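Local structure of class B carbapenemase GOB-18 (Elizabethkingia meningoseptica, 5K0W) at residues Asn26-Lys29 with Glu30-Gln33; Glu72-Pro75 with Ile76-Asn80. The protein probably hydrolyses beta-lactam antibiotics, carbapenems included, as a subclass B3 metallo-beta-lactamase with two zinc ions in its active site. All blocks are in the same frame, centred on the assembly; numbering follows the deposited sequence.

Contact 1: Asn26-Lys29 with Glu30-Gln33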
loop_
_atom_site.group_PDB
_atom_site.type_symbol
_atom_site.label_atom_id
_atom_site.label_comp_id
_atom_site.label_asym_id
_atom_site.label_seq_id
_atom_site.Cartn_x
_atom_site.Cartn_y
_atom_site.Cartn_z
ATOM N N ASN A 26 14.835 -0.353 -16.008
ATOM C CA ASN A 26 14.278 1.003 -16.173
ATOM C C ASN A 26 13.115 1.481 -15.244
ATOM O O ASN A 26 12.108 2.029 -15.709
ATOM C CB ASN A 26 14.042 1.390 -17.653
ATOM N N MET A 27 13.298 1.306 -13.932
ATOM C CA MET A 27 12.365 1.750 -12.888
ATOM C C MET A 27 12.427 3.274 -12.761
ATOM O O MET A 27 13.504 3.837 -12.973
ATOM C CB MET A 27 12.825 1.177 -11.557
ATOM C CG MET A 27 12.167 -0.094 -11.166
ATOM S SD MET A 27 12.912 -0.562 -9.591
ATOM C CE MET A 27 14.329 -1.515 -10.183
ATOM N N PRO A 28 11.339 3.967 -12.344
ATOM C CA PRO A 28 11.415 5.438 -12.214
ATOM C C PRO A 28 12.336 5.865 -11.093
ATOM O O PRO A 28 12.414 5.179 -10.074
ATOM C CB PRO A 28 9.975 5.866 -11.928
ATOM C CG PRO A 28 9.142 4.671 -12.224
ATOM C CD PRO A 28 9.990 3.470 -12.019
ATOM N N LYS A 29 13.053 6.982 -11.301
ATOM C CA LYS A 29 14.030 7.569 -10.383
ATOM C C LYS A 29 13.459 7.780 -8.985
ATOM O O LYS A 29 14.107 7.415 -8.001
ATOM C CB LYS A 29 14.567 8.889 -10.977
ATOM C CG LYS A 29 15.539 9.686 -10.095
ATOM C CD LYS A 29 15.425 11.206 -10.289
ATOM C CE LYS A 29 14.136 11.786 -9.749
ATOM N NZ LYS A 29 14.186 13.268 -9.649
ATOM N N GLU A 30 12.242 8.352 -8.909
ATOM C CA GLU A 30 11.524 8.696 -7.672
ATOM C C GLU A 30 11.220 7.496 -6.749
ATOM O O GLU A 30 10.965 7.697 -5.564
ATOM C CB GLU A 30 10.225 9.469 -7.990
ATOM C CG GLU A 30 10.432 10.789 -8.714
ATOM C CD GLU A 30 9.243 11.733 -8.738
ATOM O OE1 GLU A 30 8.087 11.251 -8.809
ATOM O OE2 GLU A 30 9.471 12.965 -8.725
ATOM N N TRP A 31 11.253 6.271 -7.285
ATOM C CA TRP A 31 10.951 5.062 -6.524
ATOM C C TRP A 31 12.000 4.690 -5.496
ATOM O O TRP A 31 11.646 4.227 -4.405
ATOM C CB TRP A 31 10.690 3.885 -7.471
ATOM C CG TRP A 31 9.331 3.911 -8.115
ATOM C CD1 TRP A 31 8.486 4.982 -8.234
ATOM C CD2 TRP A 31 8.686 2.817 -8.767
ATOM N NE1 TRP A 31 7.351 4.615 -8.909
ATOM C CE2 TRP A 31 7.451 3.296 -9.264
ATOM C CE3 TRP A 31 9.050 1.480 -9.015
ATOM C CZ2 TRP A 31 6.560 2.473 -9.961
ATOM C CZ3 TRP A 31 8.171 0.670 -9.716
ATOM C CH2 TRP A 31 6.933 1.159 -10.160
ATOM N N ASN A 32 13.289 4.873 -5.851
ATOM C CA ASN A 32 14.438 4.553 -4.992
ATOM C C ASN A 32 15.068 5.813 -4.410
ATOM O O ASN A 32 16.046 5.731 -3.679
ATOM C CB ASN A 32 15.468 3.719 -5.765
ATOM C CG ASN A 32 14.852 2.599 -6.565
ATOM O OD1 ASN A 32 14.081 1.783 -6.042
ATOM N ND2 ASN A 32 15.158 2.556 -7.854
ATOM N N GLN A 33 14.491 6.971 -4.721
ATOM C CA GLN A 33 14.939 8.281 -4.259
ATOM C C GLN A 33 14.503 8.490 -2.810
ATOM O O GLN A 33 13.336 8.249 -2.481
ATOM C CB GLN A 33 14.349 9.367 -5.178
ATOM C CG GLN A 33 15.045 10.710 -5.117
ATOM C CD GLN A 33 14.137 11.818 -5.586
ATOM O OE1 GLN A 33 13.532 11.762 -6.665
ATOM N NE2 GLN A 33 14.039 12.859 -4.789
#
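Pro28 and Lys29 pass into Trp31 and Asn32 through two overlapping i to i+3 turns: Trp31 N donates to Pro28 O over 3.2 Å at an N-H...O angle of 156°, and the following bond, from Asn32 N to Lys29 O at 3.4 Å, is weak. This tight reversal brings the Trp31 indole back over the proline. Its CG lies anti to the carbonyl carbon (chi1 -77°), which lays one face of the indole against the pyrrolidine ring. Pro28 CD sits over the six-membered ring, 3.7 Å from its centroid and close to the ring normal, a CH-pi contact, while Pro28 CG approaches the fused bond and the pyrrole nitrogen side. Met27 adds its CG, 4.1 Å from Trp31 CE3 and oblique to the ring; Met27 SD comes to 4.2 Å from ND2 of Asn32, whose OD1 is hydrogen-bonded to Thr70. On the other flank, the bent Lys29 chain lies across the end of Gln33, with Lys29 CE beside Gln33 OE1; the ammonium group is not hydrogen-bonded to that oxygen. Lys29 NZ and Glu30 OE2, 4.8 Å apart, are oppositely charged and could attract each other weakly. Beyond the turns the indole meets the His241 ring, with the planes at about 50°, and touches Asp102, while its NE1 makes a weak hydrogen bond to Asp51. Pro28 thus covers one face of an indole that also touches two zinc ligands, placing this N-terminal loop beside the dizinc site of the metallo-beta-lactamase fold.

Contact 2: Glu72-Pro75 with Ile76-Asn80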
loop_
_atom_site.group_PDB
_atom_site.type_symbol
_atom_site.label_atom_id
_atom_site.label_comp_id
_atom_site.label_asym_id
_atom_site.label_seq_id
_atom_site.Cartn_x
_atom_site.Cartn_y
_atom_site.Cartn_z
ATOM N N GLU A 72 15.794 -2.197 -2.848
ATOM C CA GLU A 72 16.709 -1.143 -2.404
ATOM C C GLU A 72 16.089 -0.086 -1.445
ATOM O O GLU A 72 16.797 0.803 -0.976
ATOM C CB GLU A 72 17.485 -0.527 -3.595
ATOM C CG GLU A 72 16.626 0.086 -4.686
ATOM C CD GLU A 72 16.217 -0.855 -5.803
ATOM O OE1 GLU A 72 16.578 -0.561 -6.966
ATOM O OE2 GLU A 72 15.511 -1.856 -5.532
ATOM N N SER A 73 14.779 -0.209 -1.148
ATOM C CA SER A 73 14.081 0.694 -0.232
ATOM C C SER A 73 14.281 0.241 1.225
ATOM O O SER A 73 13.986 1.004 2.155
ATOM C CB SER A 73 12.593 0.743 -0.557
ATOM O OG SER A 73 11.956 -0.374 0.035
ATOM N N PHE A 74 14.791 -0.997 1.428
ATOM C CA PHE A 74 15.067 -1.580 2.744
ATOM C C PHE A 74 16.003 -0.716 3.607
ATOM O O PHE A 74 15.578 -0.375 4.714
ATOM C CB PHE A 74 15.578 -3.026 2.633
ATOM C CG PHE A 74 15.757 -3.744 3.949
ATOM C CD1 PHE A 74 14.710 -3.830 4.864
ATOM C CD2 PHE A 74 16.945 -4.396 4.246
ATOM C CE1 PHE A 74 14.856 -4.541 6.058
ATOM C CE2 PHE A 74 17.087 -5.117 5.435
ATOM C CZ PHE A 74 16.044 -5.176 6.335
ATOM N N PRO A 75 17.230 -0.309 3.157
ATOM C CA PRO A 75 18.058 0.563 4.002
ATOM C C PRO A 75 17.411 1.924 4.270
ATOM O O PRO A 75 17.530 2.420 5.391
ATOM C CB PRO A 75 19.350 0.714 3.200
ATOM C CG PRO A 75 18.988 0.410 1.813
ATOM C CD PRO A 75 17.927 -0.618 1.888
ATOM N N ILE A 76 16.689 2.494 3.258
ATOM C CA ILE A 76 15.974 3.778 3.319
ATOM C C ILE A 76 14.881 3.777 4.396
ATOM O O ILE A 76 14.861 4.683 5.225
ATOM C CB ILE A 76 15.420 4.212 1.931
ATOM C CG1 ILE A 76 16.563 4.476 0.922
ATOM C CG2 ILE A 76 14.494 5.454 2.063
ATOM C CD1 ILE A 76 16.120 4.593 -0.553
ATOM N N ILE A 77 13.968 2.780 4.373
ATOM C CA ILE A 77 12.866 2.680 5.342
ATOM C C ILE A 77 13.415 2.501 6.736
ATOM O O ILE A 77 12.970 3.188 7.653
ATOM C CB ILE A 77 11.780 1.646 4.936
ATOM C CG1 ILE A 77 11.111 2.090 3.624
ATOM C CG2 ILE A 77 10.714 1.456 6.043
ATOM C CD1 ILE A 77 10.594 1.036 2.801
ATOM N N LYS A 78 14.431 1.645 6.878
ATOM C CA LYS A 78 15.103 1.388 8.152
ATOM C C LYS A 78 15.701 2.674 8.710
ATOM O O LYS A 78 15.504 2.963 9.887
ATOM C CB LYS A 78 16.168 0.304 7.983
ATOM C CG LYS A 78 15.840 -0.962 8.759
ATOM C CD LYS A 78 16.535 -2.181 8.204
ATOM C CE LYS A 78 18.028 -2.226 8.403
ATOM N NZ LYS A 78 18.678 -3.153 7.437
ATOM N N ALA A 79 16.340 3.478 7.844
ATOM C CA ALA A 79 16.972 4.756 8.184
ATOM C C ALA A 79 15.928 5.805 8.570
ATOM O O ALA A 79 16.152 6.564 9.525
ATOM C CB ALA A 79 17.808 5.255 7.015
ATOM N N ASN A 80 14.798 5.844 7.827
ATOM C CA ASN A 80 13.672 6.756 8.057
ATOM C C ASN A 80 13.024 6.463 9.417
ATOM O O ASN A 80 12.747 7.404 10.169
ATOM C CB ASN A 80 12.635 6.653 6.925
ATOM C CG ASN A 80 13.015 7.331 5.621
ATOM O OD1 ASN A 80 14.000 8.063 5.523
ATOM N ND2 ASN A 80 12.212 7.122 4.580
#
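Ile76 follows Pro75 near the start of helix 73-83, the crossover helix of a beta-alpha-beta unit that links the parallel strands 62-66 and 91-95. Its side chain reaches back along the helix, bringing CD1 to 3.9 Å from Glu72 O. At Ile77 the i to i+4 pattern is in place: its N bonds to Ser73 O at 2.8 Å, and its side chain also packs on Phe110 of helix 107-114. In one of two conformers of Ser73, the hydroxyl bonds to Thr70 O, just before the helix.

Lys78 carries the main side-chain contact. With Phe74 CG anti to its own backbone N (chi1 -174°), the phenyl ring is set beside the next turn, and Lys78, bent at chi3, crosses over it. Lys78 CD rests above one face, offset toward the rim, 3.9 Å from the ring centroid and 26° off the normal, in a CH-pi contact. The ammonium end is held by a salt bridge to Glu113 of helix 107-114, where Phe110 also meets the Phe74 ring edge-to-face, so lysine and phenyl pack together against that helix. Underneath, Lys78 N bonds to Phe74 O at 3.2 Å.

Ala79 continues the i to i+4 series: its N donates to Pro75 O at 2.9 Å, and its CB lies 3.3 Å from the same oxygen.

In the fold
Contacts 1 and 2 have centres 14 Å apart and meet where the 26-33 loop passes the beginning of helix 73-83. Asn32 lies at the junction: its O is 3.3 Å from Ile76 CD1, and its OD1 is 3.3 Å from Glu72 CG. Thr70 lies between the two contacts and may join them, through Asn32 and, in one conformer, Ser73. The zinc site lies on the side of contact 1, where the side chain of Trp31 comes to about 5 Å from a zinc ion; in contact 2 the side chain of Ser73 is about 12 Å from a zinc ion. Contact 2 thus lies farther from the metals, in the crossover helix, and contact 1 borders them.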